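PDB 3TR6: O-methyltransferase from Coxiella burnetii, which probably transfers methyl groups from S-adenosylmethionine to hydroxyl oxygens, and binds S-adenosylhomocysteine and a nickel ion. Local coordinates for residues Leu24-Leu29 against Thr48-Ala53; Ile69-Phe74 against Asp127-Leu132; Ile146-Asp149 against Leu155-Glu158. All coordinates share one frame; numbering follows the deposited sequence.

Interaction 1. Residues Leu24-Leu29 against Thr48-Ala53; sequences LREPPL and TAPEQA. With SAH (S-adenosyl-L-homocysteine), chain C.
Leu24 and Glu26 lie across the first turn of helix 50-63, which begins at Pro50 after Ala49 as N-cap. Residues 24-27 are an extended linker that leads into helix 28-40, with Pro27 as its N-cap. The backbones stay apart: the CA atoms of Leu24 and Glu51 are 5.9 Å from each other, those of Glu26 and Pro50 6.7 Å. No hydrogen bond joins the two segments. The Ala53 N to Ala49 O bond (2.9 Å) closes the first helical turn.

The contact centres on the Pro50 ring. Leu24 puts its CD1 branch on Pro50 CB at 3.7 Å, the two side chains crossing at a slant. Its CB points toward the helix, and CG, anti to the backbone N (chi1 177°), sets CD1 on the proline. Glu26 comes to the same ring with an extended chain. Its OE1 lies 4.0 Å from Pro50 CG, a van der Waals approach. The polar end of Glu26 is held elsewhere, by the Tyr77 hydroxyl and by a salt bridge to Arg34. Glu51 OE2 bonds to Tyr16 of its own chain and to Thr8 of the second subunit.

Thr48, just before the helix, turns to the ligand. Its OG1 donates to SAH OXT at 2.7 Å, and its N makes a weak bond to SAH O at 3.4 Å. Both carboxylate oxygens of the ligand are thus met by one residue. The chemistry implies a division of labour: apolar packing joins the linker to Pro50, while Thr48, just ahead of the helix, binds the carboxylate of the ligand.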
loop_
_atom_site.group_PDB
_atom_site.type_symbol
_atom_site.label_atom_id
_atom_site.label_comp_id
_atom_site.label_asym_id
_atom_site.label_seq_id
_atom_site.Cartn_x
_atom_site.Cartn_y
_atom_site.Cartn_z
ATOM N N LEU A 24 13.818 2.120 -1.873
ATOM C CA LEU A 24 14.252 1.747 -0.524
ATOM C C LEU A 24 15.108 2.818 0.145
ATOM O O LEU A 24 16.230 3.083 -0.282
ATOM C CB LEU A 24 15.005 0.414 -0.537
ATOM C CG LEU A 24 15.578 -0.046 0.808
ATOM C CD1 LEU A 24 14.460 -0.293 1.810
ATOM C CD2 LEU A 24 16.432 -1.294 0.631
ATOM N N ARG A 25 14.570 3.422 1.201
ATOM C CA ARG A 25 15.278 4.443 1.966
ATOM C C ARG A 25 15.547 3.946 3.383
ATOM O O ARG A 25 15.009 4.492 4.347
ATOM C CB ARG A 25 14.442 5.718 2.063
ATOM C CG ARG A 25 14.085 6.376 0.749
ATOM C CD ARG A 25 13.197 7.578 1.026
ATOM N NE ARG A 25 12.952 8.410 -0.147
ATOM C CZ ARG A 25 12.276 9.553 -0.110
ATOM N NH1 ARG A 25 11.786 9.995 1.040
ATOM N NH2 ARG A 25 12.092 10.258 -1.219
ATOM N N GLU A 26 16.375 2.916 3.510
ATOM C CA GLU A 26 16.621 2.301 4.810
ATOM C C GLU A 26 17.463 3.196 5.712
ATOM O O GLU A 26 18.558 3.609 5.337
ATOM C CB GLU A 26 17.304 0.944 4.641
ATOM C CG GLU A 26 17.293 0.092 5.894
ATOM C CD GLU A 26 18.036 -1.208 5.713
ATOM O OE1 GLU A 26 17.660 -2.210 6.357
ATOM O OE2 GLU A 26 19.001 -1.229 4.925
ATOM N N PRO A 27 16.948 3.507 6.910
ATOM C CA PRO A 27 17.725 4.277 7.887
ATOM C C PRO A 27 18.942 3.477 8.331
ATOM O O PRO A 27 18.810 2.289 8.624
ATOM C CB PRO A 27 16.751 4.451 9.056
ATOM C CG PRO A 27 15.387 4.249 8.453
ATOM C CD PRO A 27 15.582 3.225 7.381
ATOM N N PRO A 28 20.117 4.119 8.373
ATOM C CA PRO A 28 21.376 3.439 8.696
ATOM C C PRO A 28 21.280 2.571 9.945
ATOM O O PRO A 28 21.859 1.485 9.974
ATOM C CB PRO A 28 22.366 4.595 8.906
ATOM C CG PRO A 28 21.533 5.850 8.935
ATOM C CD PRO A 28 20.317 5.554 8.125
ATOM N N LEU A 29 20.552 3.031 10.956
ATOM C CA LEU A 29 20.412 2.260 12.184
ATOM C C LEU A 29 19.723 0.920 11.937
ATOM O O LEU A 29 20.131 -0.101 12.485
ATOM C CB LEU A 29 19.667 3.059 13.255
ATOM C CG LEU A 29 19.553 2.395 14.631
ATOM C CD1 LEU A 29 19.653 3.430 15.741
ATOM C CD2 LEU A 29 18.266 1.589 14.758
ATOM N N THR A 48 11.767 -8.894 9.022
ATOM C CA THR A 48 10.925 -8.175 8.077
ATOM C C THR A 48 11.762 -7.573 6.956
ATOM O O THR A 48 12.820 -6.987 7.204
ATOM C CB THR A 48 10.116 -7.064 8.783
ATOM O OG1 THR A 48 9.264 -7.652 9.771
ATOM C CG2 THR A 48 9.264 -6.296 7.783
ATOM N N ALA A 49 11.287 -7.729 5.723
ATOM C CA ALA A 49 11.957 -7.153 4.563
ATOM C C ALA A 49 12.008 -5.632 4.681
ATOM O O ALA A 49 11.007 -4.994 5.018
ATOM C CB ALA A 49 11.246 -7.568 3.282
ATOM N N PRO A 50 13.181 -5.043 4.411
ATOM C CA PRO A 50 13.345 -3.591 4.525
ATOM C C PRO A 50 12.256 -2.838 3.765
ATOM O O PRO A 50 11.722 -1.850 4.270
ATOM C CB PRO A 50 14.713 -3.350 3.888
ATOM C CG PRO A 50 15.450 -4.615 4.121
ATOM C CD PRO A 50 14.430 -5.715 4.017
ATOM N N GLU A 51 11.919 -3.314 2.572
ATOM C CA GLU A 51 10.931 -2.641 1.738
ATOM C C GLU A 51 9.514 -2.791 2.285
ATOM O O GLU A 51 8.700 -1.878 2.157
ATOM C CB GLU A 51 11.001 -3.129 0.288
ATOM C CG GLU A 51 10.660 -4.595 0.090
ATOM C CD GLU A 51 11.872 -5.498 0.177
ATOM O OE1 GLU A 51 12.796 -5.187 0.951
ATOM O OE2 GLU A 51 11.907 -6.519 -0.539
ATOM N N GLN A 52 9.218 -3.937 2.892
ATOM C CA GLN A 52 7.900 -4.144 3.483
ATOM C C GLN A 52 7.731 -3.270 4.724
ATOM O O GLN A 52 6.680 -2.666 4.934
ATOM C CB GLN A 52 7.668 -5.613 3.841
ATOM C CG GLN A 52 6.222 -5.909 4.210
ATOM C CD GLN A 52 6.022 -7.303 4.771
ATOM O OE1 GLN A 52 6.245 -7.546 5.956
ATOM N NE2 GLN A 52 5.590 -8.227 3.919
ATOM N N ALA A 53 8.779 -3.211 5.541
ATOM C CA ALA A 53 8.773 -2.382 6.737
ATOM C C ALA A 53 8.576 -0.917 6.370
ATOM O O ALA A 53 7.884 -0.178 7.067
ATOM C CB ALA A 53 10.066 -2.560 7.507
HETATM N N SAH C . 8.457 -8.494 12.774
HETATM C CA SAH C . 9.662 -9.180 13.149
HETATM C CB SAH C . 9.616 -10.646 12.750
HETATM C CG SAH C . 9.508 -11.650 13.874
HETATM S SD SAH C . 9.673 -13.378 13.450
HETATM C C SAH C . 10.836 -8.529 12.502
HETATM O O SAH C . 11.920 -9.168 12.407
HETATM O OXT SAH C . 10.756 -7.358 12.053
HETATM C "C5'" SAH C . 8.683 -14.370 14.557
HETATM C "C4'" SAH C . 8.748 -14.050 15.952
HETATM O "O4'" SAH C . 7.534 -14.537 16.624
HETATM C "C3'" SAH C . 9.882 -14.749 16.593
HETATM O "O3'" SAH C . 10.703 -13.826 17.181
HETATM C "C2'" SAH C . 9.277 -15.619 17.613
HETATM O "O2'" SAH C . 10.037 -15.628 18.756
HETATM C "C1'" SAH C . 7.962 -14.979 17.874
HETATM N N9 SAH C . 6.943 -15.827 18.484
HETATM C C8 SAH C . 6.733 -17.132 18.253
HETATM N N7 SAH C . 5.695 -17.523 19.011
HETATM C C5 SAH C . 5.246 -16.468 19.721
HETATM C C6 SAH C . 4.218 -16.289 20.652
HETATM N N6 SAH C . 3.376 -17.378 21.033
HETATM N N1 SAH C . 4.035 -15.069 21.187
HETATM C C2 SAH C . 4.817 -14.038 20.843
HETATM N N3 SAH C . 5.811 -14.178 19.956
HETATM C C4 SAH C . 6.045 -15.376 19.384
#

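Interaction 2. Residues Ile69-Phe74 against Asp127-Leu132; sequences IDIGTF and DTLAEL. With SAH (S-adenosyl-L-homocysteine), chain C.
The end of strand 67-71 and the loop after it form the glycine-containing cofactor loop of the Rossmann-like methyltransferase fold. Here the strand packs against helix 125-133 while the loop lines the S-adenosylhomocysteine pocket. The axes of strand segment 69-71 and helix segment 127-132 are 11.3 Å apart at closest approach and run nearly antiparallel, at 153°. No hydrogen bond crosses the gap, which is bridged by branched aliphatic side chains.

Two pairs of methyl groups meet tip to tip. Ile69 CD1 touches Leu132 CD1 at 3.8 Å, and Ile71 CD1 touches Leu129 CD1 at 4.0 Å. The other branch of Leu129, CD2, lies farther from Ile69 CD1, at 4.4 Å. Both isoleucines have CG1 anti to the carbonyl carbon (chi1 -54° in each) and then run extended, which carries CD1 out to the helix. Alternate strand residues thus supply this face. Asp70, between them, is turned from the helix and bonds to Thr94 and Ser78.

Past the strand the backbone turns at Gly72, whose angles would press a CB against the preceding carbonyl oxygen. Gly72 O accepts a weak hydrogen bond from the ligand amino group, SAH N, at 3.0 Å. Phe74 CB packs on SAH CG at 3.4 Å, and the ligand carboxylate atom SAH O lies at the edge of the Phe74 ring, in its plane.

Strand 67-71 runs between strands 91-96 and 141-146 and bonds to both through its backbone. Helix 125-133 lies over this part of the sheet: Leu132 also touches Ile93 and Tyr141, and Leu129 reaches Tyr156 and Leu163 of the adjoining helix 153-163.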
loop_
_atom_site.group_PDB
_atom_site.type_symbol
_atom_site.label_atom_id
_atom_site.label_comp_id
_atom_site.label_asym_id
_atom_site.label_seq_id
_atom_site.Cartn_x
_atom_site.Cartn_y
_atom_site.Cartn_z
ATOM N N ILE A 69 0.248 -1.956 17.520
ATOM C CA ILE A 69 0.727 -3.207 18.091
ATOM C C ILE A 69 1.611 -3.948 17.095
ATOM O O ILE A 69 1.288 -4.053 15.912
ATOM C CB ILE A 69 -0.417 -4.133 18.529
ATOM C CG1 ILE A 69 -1.376 -3.398 19.467
ATOM C CG2 ILE A 69 0.147 -5.363 19.215
ATOM C CD1 ILE A 69 -2.493 -4.273 19.999
ATOM N N ASP A 70 2.731 -4.459 17.587
ATOM C CA ASP A 70 3.672 -5.193 16.761
ATOM C C ASP A 70 3.785 -6.620 17.287
ATOM O O ASP A 70 4.473 -6.871 18.273
ATOM C CB ASP A 70 5.031 -4.486 16.772
ATOM C CG ASP A 70 6.100 -5.250 16.021
ATOM O OD1 ASP A 70 6.040 -5.286 14.776
ATOM O OD2 ASP A 70 7.017 -5.797 16.671
ATOM N N ILE A 71 3.087 -7.547 16.638
ATOM C CA ILE A 71 3.095 -8.945 17.058
ATOM C C ILE A 71 4.242 -9.733 16.417
ATOM O O ILE A 71 4.206 -10.046 15.225
ATOM C CB ILE A 71 1.758 -9.634 16.741
ATOM C CG1 ILE A 71 0.595 -8.840 17.344
ATOM C CG2 ILE A 71 1.758 -11.057 17.266
ATOM C CD1 ILE A 71 -0.760 -9.485 17.131
ATOM N N GLY A 72 5.254 -10.051 17.220
ATOM C CA GLY A 72 6.435 -10.744 16.739
ATOM C C GLY A 72 7.625 -9.808 16.646
ATOM O O GLY A 72 7.937 -9.291 15.575
ATOM N N THR A 73 8.298 -9.599 17.774
ATOM C CA THR A 73 9.371 -8.616 17.862
ATOM C C THR A 73 10.648 -9.051 17.153
ATOM O O THR A 73 11.261 -8.268 16.428
ATOM C CB THR A 73 9.741 -8.321 19.329
ATOM O OG1 THR A 73 8.551 -8.192 20.113
ATOM C CG2 THR A 73 10.561 -7.045 19.426
ATOM N N PHE A 74 11.046 -10.299 17.378
ATOM C CA PHE A 74 12.361 -10.766 16.961
ATOM C C PHE A 74 13.404 -9.774 17.468
ATOM O O PHE A 74 13.456 -9.485 18.659
ATOM C CB PHE A 74 12.439 -10.906 15.442
ATOM C CG PHE A 74 13.621 -11.704 14.968
ATOM C CD1 PHE A 74 14.268 -12.584 15.824
ATOM C CD2 PHE A 74 14.095 -11.565 13.672
ATOM C CE1 PHE A 74 15.361 -13.317 15.395
ATOM C CE2 PHE A 74 15.187 -12.296 13.233
ATOM C CZ PHE A 74 15.823 -13.175 14.099
ATOM N N ASP A 127 -1.761 -14.118 25.123
ATOM C CA ASP A 127 -2.033 -13.614 26.467
ATOM C C ASP A 127 -2.078 -12.089 26.513
ATOM O O ASP A 127 -2.981 -11.508 27.111
ATOM C CB ASP A 127 -0.990 -14.136 27.461
ATOM C CG ASP A 127 -1.020 -15.648 27.601
ATOM O OD1 ASP A 127 -2.049 -16.265 27.246
ATOM O OD2 ASP A 127 -0.016 -16.220 28.072
ATOM N N THR A 128 -1.093 -11.450 25.888
ATOM C CA THR A 128 -1.030 -9.994 25.825
ATOM C C THR A 128 -2.288 -9.406 25.190
ATOM O O THR A 128 -2.805 -8.388 25.646
ATOM C CB THR A 128 0.202 -9.527 25.037
ATOM O OG1 THR A 128 1.390 -10.004 25.681
ATOM C CG2 THR A 128 0.249 -8.008 24.961
ATOM N N LEU A 129 -2.781 -10.055 24.139
ATOM C CA LEU A 129 -3.976 -9.585 23.447
ATOM C C LEU A 129 -5.231 -9.746 24.300
ATOM O O LEU A 129 -6.131 -8.904 24.258
ATOM C CB LEU A 129 -4.154 -10.307 22.107
ATOM C CG LEU A 129 -3.113 -10.036 21.020
ATOM C CD1 LEU A 129 -3.575 -10.628 19.703
ATOM C CD2 LEU A 129 -2.861 -8.545 20.874
ATOM N N ALA A 130 -5.294 -10.832 25.063
ATOM C CA ALA A 130 -6.452 -11.091 25.911
ATOM C C ALA A 130 -6.471 -10.148 27.108
ATOM O O ALA A 130 -7.532 -9.705 27.541
ATOM C CB ALA A 130 -6.472 -12.543 26.365
ATOM N N GLU A 131 -5.294 -9.835 27.635
ATOM C CA GLU A 131 -5.194 -8.854 28.705
ATOM C C GLU A 131 -5.694 -7.509 28.218
ATOM O O GLU A 131 -6.520 -6.879 28.875
ATOM C CB GLU A 131 -3.759 -8.728 29.205
ATOM C CG GLU A 131 -3.264 -9.963 29.940
ATOM C CD GLU A 131 -1.758 -9.940 30.189
ATOM O OE1 GLU A 131 -1.125 -8.903 29.887
ATOM O OE2 GLU A 131 -1.212 -10.959 30.678
ATOM N N LEU A 132 -5.204 -7.079 27.058
ATOM C CA LEU A 132 -5.614 -5.803 26.479
ATOM C C LEU A 132 -7.133 -5.684 26.361
ATOM O O LEU A 132 -7.707 -4.653 26.712
ATOM C CB LEU A 132 -4.956 -5.588 25.115
ATOM C CG LEU A 132 -3.464 -5.244 25.123
ATOM C CD1 LEU A 132 -2.945 -5.071 23.702
ATOM C CD2 LEU A 132 -3.211 -3.994 25.944
HETATM N N SAH C . 8.457 -8.494 12.774
HETATM C CA SAH C . 9.662 -9.180 13.149
HETATM C CB SAH C . 9.616 -10.646 12.750
HETATM C CG SAH C . 9.508 -11.650 13.874
HETATM S SD SAH C . 9.673 -13.378 13.450
HETATM C C SAH C . 10.836 -8.529 12.502
HETATM O O SAH C . 11.920 -9.168 12.407
HETATM O OXT SAH C . 10.756 -7.358 12.053
HETATM C "C5'" SAH C . 8.683 -14.370 14.557
HETATM C "C4'" SAH C . 8.748 -14.050 15.952
HETATM O "O4'" SAH C . 7.534 -14.537 16.624
HETATM C "C3'" SAH C . 9.882 -14.749 16.593
HETATM O "O3'" SAH C . 10.703 -13.826 17.181
HETATM C "C2'" SAH C . 9.277 -15.619 17.613
HETATM O "O2'" SAH C . 10.037 -15.628 18.756
HETATM C "C1'" SAH C . 7.962 -14.979 17.874
HETATM N N9 SAH C . 6.943 -15.827 18.484
HETATM C C8 SAH C . 6.733 -17.132 18.253
HETATM N N7 SAH C . 5.695 -17.523 19.011
HETATM C C5 SAH C . 5.246 -16.468 19.721
HETATM C C6 SAH C . 4.218 -16.289 20.652
HETATM N N6 SAH C . 3.376 -17.378 21.033
HETATM N N1 SAH C . 4.035 -15.069 21.187
HETATM C C2 SAH C . 4.817 -14.038 20.843
HETATM N N3 SAH C . 5.811 -14.178 19.956
HETATM C C4 SAH C . 6.045 -15.376 19.384
#

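Interaction 3. Residues Ile146-Asp149 against Leu155-Glu158; sequences IDAD and LYYE. With NI (nickel (II) ion), chain B; SAH (S-adenosyl-L-homocysteine), chain C.
Asp149 OD1 accepts a hydrogen bond from the Tyr156 hydroxyl, OH to OD1, at 2.8 Å. It uses its syn lone pair, on the side of the other carboxylate oxygen. OD1 lies at the edge of the Tyr156 ring, in its plane, while the carboxylate and ring planes stand 79° apart. The other oxygen, OD2, is bonded to Asn152. The two bonds together limit rotation of the carboxylate. Asp149 CG sits between the backbone N and the carbonyl carbon (chi1 46°), and this brings the group to Tyr156. OD1 also comes within 3.1 Å of SAH N7 of the adenine. Both atoms are normally acceptors, so this is given only as a close approach.

Away from the hydroxyl the contact is apolar. Ile146 CG2 meets Tyr156 CB at 4.0 Å, the side chains crossing at a slant. Its CD1 runs in beside Tyr156 CB to the helix backbone, 3.7 Å from Tyr157 CA. Ala148 CB lies 4.2 Å from Tyr156 CE2, and on the ligand side it packs near the ribose oxygen. The Tyr157 ring meets Phe197 edge-to-face, and its hydroxyl bonds to Asp204.

Asp147 CB points away from the helix, and its carboxylate works on the ligand side. Its OD1 accepts a hydrogen bond from the amino group of the ligand, SAH N, at 3.0 Å. Its OD2 binds the nickel ion at a rather long 2.6 Å; Asp173 and Asn174 complete the metal site. One carboxylate thus links the cofactor product to the metal. An acidic loop after strand 141-146, with an aspartate bound to metal, fits the cation-dependent O-methyltransferases of the Rossmann-like class.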
loop_
_atom_site.group_PDB
_atom_site.type_symbol
_atom_site.label_atom_id
_atom_site.label_comp_id
_atom_site.label_asym_id
_atom_site.label_seq_id
_atom_site.Cartn_x
_atom_site.Cartn_y
_atom_site.Cartn_z
ATOM N N ILE A 146 0.747 -8.269 12.313
ATOM C CA ILE A 146 0.810 -9.654 12.760
ATOM C C ILE A 146 1.931 -10.412 12.062
ATOM O O ILE A 146 1.852 -10.682 10.864
ATOM C CB ILE A 146 -0.513 -10.385 12.488
ATOM C CG1 ILE A 146 -1.678 -9.655 13.167
ATOM C CG2 ILE A 146 -0.413 -11.838 12.934
ATOM C CD1 ILE A 146 -3.036 -10.199 12.800
ATOM N N ASP A 147 2.966 -10.768 12.818
ATOM C CA ASP A 147 4.146 -11.408 12.245
ATOM C C ASP A 147 4.870 -12.293 13.267
ATOM O O ASP A 147 6.071 -12.148 13.497
ATOM C CB ASP A 147 5.083 -10.341 11.670
ATOM C CG ASP A 147 6.259 -10.931 10.930
ATOM O OD1 ASP A 147 7.230 -10.190 10.668
ATOM O OD2 ASP A 147 6.213 -12.137 10.613
ATOM N N ALA A 148 4.127 -13.212 13.875
ATOM C CA ALA A 148 4.692 -14.139 14.853
ATOM C C ALA A 148 4.512 -15.588 14.403
ATOM O O ALA A 148 4.659 -15.901 13.224
ATOM C CB ALA A 148 4.062 -13.917 16.218
ATOM N N ASP A 149 4.201 -16.474 15.342
ATOM C CA ASP A 149 3.947 -17.871 15.003
ATOM C C ASP A 149 2.741 -17.982 14.073
ATOM O O ASP A 149 1.649 -17.517 14.401
ATOM C CB ASP A 149 3.751 -18.720 16.266
ATOM C CG ASP A 149 2.812 -18.072 17.273
ATOM O OD1 ASP A 149 3.031 -16.893 17.627
ATOM O OD2 ASP A 149 1.853 -18.744 17.714
ATOM N N LEU A 155 -6.292 -16.611 15.086
ATOM C CA LEU A 155 -6.511 -16.106 16.436
ATOM C C LEU A 155 -6.112 -14.635 16.547
ATOM O O LEU A 155 -6.934 -13.793 16.905
ATOM C CB LEU A 155 -5.721 -16.930 17.454
ATOM C CG LEU A 155 -5.758 -16.410 18.896
ATOM C CD1 LEU A 155 -7.181 -16.421 19.437
ATOM C CD2 LEU A 155 -4.836 -17.223 19.786
ATOM N N TYR A 156 -4.850 -14.337 16.242
ATOM C CA TYR A 156 -4.338 -12.968 16.298
ATOM C C TYR A 156 -5.162 -12.002 15.450
ATOM O O TYR A 156 -5.367 -10.850 15.828
ATOM C CB TYR A 156 -2.881 -12.922 15.841
ATOM C CG TYR A 156 -1.933 -13.741 16.680
ATOM C CD1 TYR A 156 -2.178 -13.963 18.032
ATOM C CD2 TYR A 156 -0.785 -14.290 16.120
ATOM C CE1 TYR A 156 -1.305 -14.712 18.796
ATOM C CE2 TYR A 156 0.088 -15.036 16.879
ATOM C CZ TYR A 156 -0.174 -15.247 18.213
ATOM O OH TYR A 156 0.703 -15.997 18.961
ATOM N N TYR A 157 -5.610 -12.474 14.294
ATOM C CA TYR A 157 -6.427 -11.669 13.399
ATOM C C TYR A 157 -7.750 -11.348 14.074
ATOM O O TYR A 157 -8.170 -10.190 14.139
ATOM C CB TYR A 157 -6.668 -12.428 12.089
ATOM C CG TYR A 157 -7.611 -11.748 11.118
ATOM C CD1 TYR A 157 -7.154 -10.768 10.248
ATOM C CD2 TYR A 157 -8.954 -12.102 11.057
ATOM C CE1 TYR A 157 -8.007 -10.149 9.351
ATOM C CE2 TYR A 157 -9.818 -11.488 10.164
ATOM C CZ TYR A 157 -9.339 -10.510 9.314
ATOM O OH TYR A 157 -10.189 -9.893 8.421
ATOM N N GLU A 158 -8.394 -12.392 14.586
ATOM C CA GLU A 158 -9.686 -12.267 15.247
ATOM C C GLU A 158 -9.606 -11.320 16.440
ATOM O O GLU A 158 -10.499 -10.503 16.660
ATOM C CB GLU A 158 -10.175 -13.643 15.695
ATOM C CG GLU A 158 -11.637 -13.889 15.399
ATOM C CD GLU A 158 -11.964 -13.702 13.935
ATOM O OE1 GLU A 158 -11.215 -14.222 13.086
ATOM O OE2 GLU A 158 -12.968 -13.027 13.634
HETATM NI NI NI B . 7.774 -12.238 8.564
HETATM N N SAH C . 8.457 -8.494 12.774
HETATM C CA SAH C . 9.662 -9.180 13.149
HETATM C CB SAH C . 9.616 -10.646 12.750
HETATM C CG SAH C . 9.508 -11.650 13.874
HETATM S SD SAH C . 9.673 -13.378 13.450
HETATM C C SAH C . 10.836 -8.529 12.502
HETATM O O SAH C . 11.920 -9.168 12.407
HETATM O OXT SAH C . 10.756 -7.358 12.053
HETATM C "C5'" SAH C . 8.683 -14.370 14.557
HETATM C "C4'" SAH C . 8.748 -14.050 15.952
HETATM O "O4'" SAH C . 7.534 -14.537 16.624
HETATM C "C3'" SAH C . 9.882 -14.749 16.593
HETATM O "O3'" SAH C . 10.703 -13.826 17.181
HETATM C "C2'" SAH C . 9.277 -15.619 17.613
HETATM O "O2'" SAH C . 10.037 -15.628 18.756
HETATM C "C1'" SAH C . 7.962 -14.979 17.874
HETATM N N9 SAH C . 6.943 -15.827 18.484
HETATM C C8 SAH C . 6.733 -17.132 18.253
HETATM N N7 SAH C . 5.695 -17.523 19.011
HETATM C C5 SAH C . 5.246 -16.468 19.721
HETATM C C6 SAH C . 4.218 -16.289 20.652
HETATM N N6 SAH C . 3.376 -17.378 21.033
HETATM N N1 SAH C . 4.035 -15.069 21.187
HETATM C C2 SAH C . 4.817 -14.038 20.843
HETATM N N3 SAH C . 5.811 -14.178 19.956
HETATM C C4 SAH C . 6.045 -15.376 19.384
#

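The three contacts follow one another along the chain and all touch the same S-adenosylhomocysteine. Interaction 1 lies at its carboxylate and interaction 2 at its amino-acid end. Interaction 3 runs from the amino group to the ribose and adenine, and adds the nickel site. Interactions 2 and 3 are neighbours, with centres about 9 Å apart. The Ile71 O to Asp147 N pair, at 2.8 Å, is a probable hydrogen bond between them, and Leu129 CD1 packs on Tyr156 CD1 at 4.0 Å. Interaction 1 lies on the opposite side of the chain's centre, its centre about 22 Å from the other two. It still meets interaction 3 at the pocket, where Thr48 OG1 is 3.4 Å from Asp147 OD1.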